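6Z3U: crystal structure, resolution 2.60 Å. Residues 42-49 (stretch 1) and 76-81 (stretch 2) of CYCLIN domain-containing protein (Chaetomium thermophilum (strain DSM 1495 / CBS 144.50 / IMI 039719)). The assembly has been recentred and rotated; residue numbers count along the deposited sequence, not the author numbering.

Stretch 1 42-49: RITERLLS
Stretch 2, residues 76-81: TLPEFL

Contact between a largely helical segment (42-49) and an extended, irregular segment (76-81) of one chain, burying 267 Å² summed over both sides. R42 to L47 are helical, with phi/psi near -65/-40; R46 N bonds to R42 O (3.3 Å) and L47 N to I43 O (3.1 Å), while S49 N reaches R46 O (3.1 Å) at the end of the stretch. Stretch 2 has no regular secondary structure: phi stays between -65 and -90°, psi between 115 and 174°, so the backbone is drawn out; no backbone hydrogen bond forms within the stretch. In register, the CA atoms of T44 and L77 lie 7.2 Å apart and those of I43 and F80 9.5 Å apart. No hydrogen bond crosses the contact, and all of its closest approaches are between side-chain atoms.

T76 stays out of reach. L77 (phi/psi -77/154, chi1 m, chi2 t) points toward the helix and spreads over three residues: its CD1 lies 3.5 Å from T44 CG2, and its CD2 lies 3.6 Å from L47 CD1 and 4.0 Å from L48 CD1. L47 (m, t) also points toward stretch 2; L48 leaves sideways, chi1 m and chi2 off-well at 14°, but its end comes nearer. P78, C-gamma endo and sideways, sets its CD 3.6 Å from L47 CD1, so this one methyl touches both L77 and P78. E79 (chi1 m, chi2 t) is out of reach. F80 (-86/153; chi1 -63°, chi2 -86°) points back toward the helix. I43 CG2 (chi1 m, chi2 t) meets the ring edge, near its plane, 3.9 Å from F80 CE1. T44 OG1, chi1 m, approaches F80 CZ obliquely at 3.3 Å; this hydroxyl is hydrogen-bonded just outside the stretches. L81 (m, t) is buried but takes no part.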

ATOM      1  N   ARG A  42     -29.131  -0.115  20.058  1.00 59.09           N
ATOM      2  CA  ARG A  42     -29.256  -1.396  19.373  1.00 60.63           C
ATOM      3  C   ARG A  42     -29.262  -2.558  20.358  1.00 58.29           C
ATOM      4  O   ARG A  42     -30.057  -3.494  20.215  1.00 50.99           O
ATOM      5  CB  ARG A  42     -28.126  -1.559  18.353  1.00 65.32           C
ATOM      6  CG  ARG A  42     -28.296  -0.700  17.110  1.00 64.20           C
ATOM      7  CD  ARG A  42     -27.317  -1.083  16.003  1.00 80.43           C
ATOM      8  NE  ARG A  42     -25.975  -0.546  16.213  1.00 75.88           N
ATOM      9  CZ  ARG A  42     -24.959  -1.222  16.743  1.00 71.36           C
ATOM     10  NH1 ARG A  42     -23.780  -0.631  16.880  1.00 74.69           N
ATOM     11  NH2 ARG A  42     -25.111  -2.481  17.138  1.00 64.85           N
ATOM     12  N   ILE A  43     -28.384  -2.519  21.363  1.00 62.44           N
ATOM     13  CA  ILE A  43     -28.341  -3.592  22.351  1.00 63.01           C
ATOM     14  C   ILE A  43     -29.588  -3.559  23.226  1.00 62.99           C
ATOM     15  O   ILE A  43     -30.114  -4.607  23.620  1.00 58.06           O
ATOM     16  CB  ILE A  43     -27.054  -3.497  23.192  1.00 61.74           C
ATOM     17  CG1 ILE A  43     -25.820  -3.629  22.293  1.00 57.41           C
ATOM     18  CG2 ILE A  43     -27.046  -4.576  24.267  1.00 60.43           C
ATOM     19  CD1 ILE A  43     -24.511  -3.305  22.985  1.00 58.33           C
ATOM     20  N   THR A  44     -30.079  -2.359  23.545  1.00 73.07           N
ATOM     21  CA  THR A  44     -31.273  -2.238  24.373  1.00 61.88           C
ATOM     22  C   THR A  44     -32.482  -2.863  23.687  1.00 62.41           C
ATOM     23  O   THR A  44     -33.247  -3.608  24.308  1.00 65.60           O
ATOM     24  CB  THR A  44     -31.536  -0.764  24.693  1.00 66.92           C
ATOM     25  OG1 THR A  44     -30.493  -0.258  25.535  1.00 67.26           O
ATOM     26  CG2 THR A  44     -32.874  -0.589  25.390  1.00 73.29           C
ATOM     27  N   GLU A  45     -32.672  -2.566  22.400  1.00 61.42           N
ATOM     28  CA  GLU A  45     -33.793  -3.140  21.663  1.00 62.50           C
ATOM     29  C   GLU A  45     -33.746  -4.663  21.669  1.00 61.91           C
ATOM     30  O   GLU A  45     -34.774  -5.324  21.860  1.00 62.99           O
ATOM     31  CB  GLU A  45     -33.784  -2.610  20.227  1.00 62.19           C
ATOM     32  CG  GLU A  45     -34.925  -3.114  19.356  1.00 71.30           C
ATOM     33  CD  GLU A  45     -34.928  -2.485  17.972  1.00 77.87           C
ATOM     34  OE1 GLU A  45     -33.986  -1.727  17.657  1.00 64.07           O
ATOM     35  OE2 GLU A  45     -35.874  -2.749  17.198  1.00 79.78           O
ATOM     36  N   ARG A  46     -32.558  -5.239  21.471  1.00 57.02           N
ATOM     37  CA  ARG A  46     -32.429  -6.693  21.428  1.00 64.82           C
ATOM     38  C   ARG A  46     -32.782  -7.325  22.769  1.00 58.15           C
ATOM     39  O   ARG A  46     -33.432  -8.376  22.814  1.00 69.22           O
ATOM     40  CB  ARG A  46     -31.008  -7.077  21.007  1.00 75.75           C
ATOM     41  CG  ARG A  46     -30.627  -8.535  21.260  1.00 57.96           C
ATOM     42  CD  ARG A  46     -31.433  -9.470  20.376  1.00 59.92           C
ATOM     43  NE  ARG A  46     -31.234 -10.874  20.723  1.00 67.27           N
ATOM     44  CZ  ARG A  46     -31.455 -11.895  19.896  1.00101.10           C
ATOM     45  NH1 ARG A  46     -31.244 -13.138  20.306  1.00114.06           N
ATOM     46  NH2 ARG A  46     -31.885 -11.677  18.660  1.00 95.58           N
ATOM     47  N   LEU A  47     -32.357  -6.704  23.871  1.00 59.29           N
ATOM     48  CA  LEU A  47     -32.523  -7.322  25.183  1.00 65.33           C
ATOM     49  C   LEU A  47     -33.992  -7.570  25.509  1.00 69.24           C
ATOM     50  O   LEU A  47     -34.333  -8.589  26.120  1.00 71.79           O
ATOM     51  CB  LEU A  47     -31.878  -6.448  26.259  1.00 62.57           C
ATOM     52  CG  LEU A  47     -30.350  -6.494  26.340  1.00 71.31           C
ATOM     53  CD1 LEU A  47     -29.843  -5.498  27.378  1.00 73.68           C
ATOM     54  CD2 LEU A  47     -29.848  -7.898  26.652  1.00 62.04           C
ATOM     55  N   LEU A  48     -34.877  -6.650  25.118  1.00 69.54           N
ATOM     56  CA  LEU A  48     -36.289  -6.804  25.460  1.00 75.80           C
ATOM     57  C   LEU A  48     -36.863  -8.111  24.925  1.00 84.72           C
ATOM     58  O   LEU A  48     -37.791  -8.669  25.521  1.00 79.79           O
ATOM     59  CB  LEU A  48     -37.105  -5.618  24.940  1.00 73.87           C
ATOM     60  CG  LEU A  48     -36.872  -4.218  25.523  1.00 74.62           C
ATOM     61  CD1 LEU A  48     -35.600  -4.098  26.354  1.00 73.25           C
ATOM     62  CD2 LEU A  48     -36.879  -3.184  24.400  1.00 73.79           C
ATOM     63  N   SER A  49     -36.329  -8.618  23.819  1.00 75.36           N
ATOM     64  CA  SER A  49     -36.827  -9.862  23.243  1.00 75.61           C
ATOM     65  C   SER A  49     -35.987 -11.049  23.704  1.00 74.39           C
ATOM     66  O   SER A  49     -36.309 -11.695  24.702  1.00 77.94           O
ATOM     67  CB  SER A  49     -36.825  -9.776  21.719  1.00 78.03           C
ATOM     68  OG  SER A  49     -37.514  -8.618  21.283  1.00 82.99           O
ATOM     69  N   THR A  76     -34.934  -5.598  33.414  1.00 94.79           N
ATOM     70  CA  THR A  76     -33.969  -4.634  33.928  1.00 81.30           C
ATOM     71  C   THR A  76     -32.764  -4.559  32.999  1.00 81.79           C
ATOM     72  O   THR A  76     -32.025  -5.539  32.851  1.00 76.64           O
ATOM     73  CB  THR A  76     -33.531  -5.019  35.342  1.00 86.30           C
ATOM     74  OG1 THR A  76     -34.683  -5.197  36.174  1.00 91.05           O
ATOM     75  CG2 THR A  76     -32.638  -3.940  35.943  1.00 89.53           C
ATOM     76  N   LEU A  77     -32.568  -3.398  32.378  1.00 86.30           N
ATOM     77  CA  LEU A  77     -31.434  -3.178  31.497  1.00 74.98           C
ATOM     78  C   LEU A  77     -30.158  -2.956  32.308  1.00 73.06           C
ATOM     79  O   LEU A  77     -30.213  -2.507  33.456  1.00 75.45           O
ATOM     80  CB  LEU A  77     -31.687  -1.971  30.601  1.00 73.21           C
ATOM     81  CG  LEU A  77     -32.767  -2.138  29.531  1.00 73.33           C
ATOM     82  CD1 LEU A  77     -33.123  -0.791  28.922  1.00 73.79           C
ATOM     83  CD2 LEU A  77     -32.309  -3.111  28.452  1.00 70.61           C
ATOM     84  N   PRO A  78     -28.997  -3.266  31.739  1.00 73.79           N
ATOM     85  CA  PRO A  78     -27.735  -3.052  32.448  1.00 73.28           C
ATOM     86  C   PRO A  78     -27.188  -1.644  32.235  1.00 69.32           C
ATOM     87  O   PRO A  78     -27.714  -0.851  31.453  1.00 69.19           O
ATOM     88  CB  PRO A  78     -26.810  -4.101  31.817  1.00 73.66           C
ATOM     89  CG  PRO A  78     -27.292  -4.196  30.409  1.00 73.60           C
ATOM     90  CD  PRO A  78     -28.790  -3.959  30.452  1.00 74.99           C
ATOM     91  N   GLU A  79     -26.111  -1.350  32.959  1.00 74.01           N
ATOM     92  CA  GLU A  79     -25.412  -0.079  32.824  1.00 70.61           C
ATOM     93  C   GLU A  79     -24.458  -0.154  31.637  1.00 65.75           C
ATOM     94  O   GLU A  79     -23.539  -0.979  31.626  1.00 66.43           O
ATOM     95  CB  GLU A  79     -24.644   0.251  34.102  1.00 76.58           C
ATOM     96  CG  GLU A  79     -25.451   0.105  35.376  1.00 73.38           C
ATOM     97  CD  GLU A  79     -24.595   0.276  36.615  1.00 92.41           C
ATOM     98  OE1 GLU A  79     -24.969  -0.263  37.680  1.00 93.68           O
ATOM     99  OE2 GLU A  79     -23.540   0.941  36.515  1.00 76.70           O
ATOM    100  N   PHE A  80     -24.677   0.697  30.639  1.00 64.98           N
ATOM    101  CA  PHE A  80     -23.835   0.720  29.452  1.00 62.25           C
ATOM    102  C   PHE A  80     -22.616   1.607  29.684  1.00 67.33           C
ATOM    103  O   PHE A  80     -22.652   2.550  30.477  1.00 78.38           O
ATOM    104  CB  PHE A  80     -24.634   1.219  28.248  1.00 69.08           C
ATOM    105  CG  PHE A  80     -25.780   0.322  27.875  1.00 71.12           C
ATOM    106  CD1 PHE A  80     -25.590  -0.768  27.042  1.00 67.46           C
ATOM    107  CD2 PHE A  80     -27.051   0.568  28.367  1.00 71.37           C
ATOM    108  CE1 PHE A  80     -26.645  -1.593  26.707  1.00 60.56           C
ATOM    109  CE2 PHE A  80     -28.109  -0.253  28.032  1.00 73.48           C
ATOM    110  CZ  PHE A  80     -27.906  -1.334  27.202  1.00 63.07           C
ATOM    111  N   LEU A  81     -21.532   1.297  28.976  1.00 63.37           N
ATOM    112  CA  LEU A  81     -20.295   2.053  29.125  1.00 67.41           C
ATOM    113  C   LEU A  81     -20.474   3.497  28.668  1.00 60.64           C
ATOM    114  O   LEU A  81     -21.211   3.779  27.719  1.00 59.32           O
ATOM    115  CB  LEU A  81     -19.168   1.392  28.330  1.00 68.61           C
ATOM    116  CG  LEU A  81     -18.623   0.055  28.831  1.00 67.82           C
ATOM    117  CD1 LEU A  81     -17.359  -0.310  28.072  1.00 53.38           C
ATOM    118  CD2 LEU A  81     -18.338   0.110  30.325  1.00 70.77           C
TER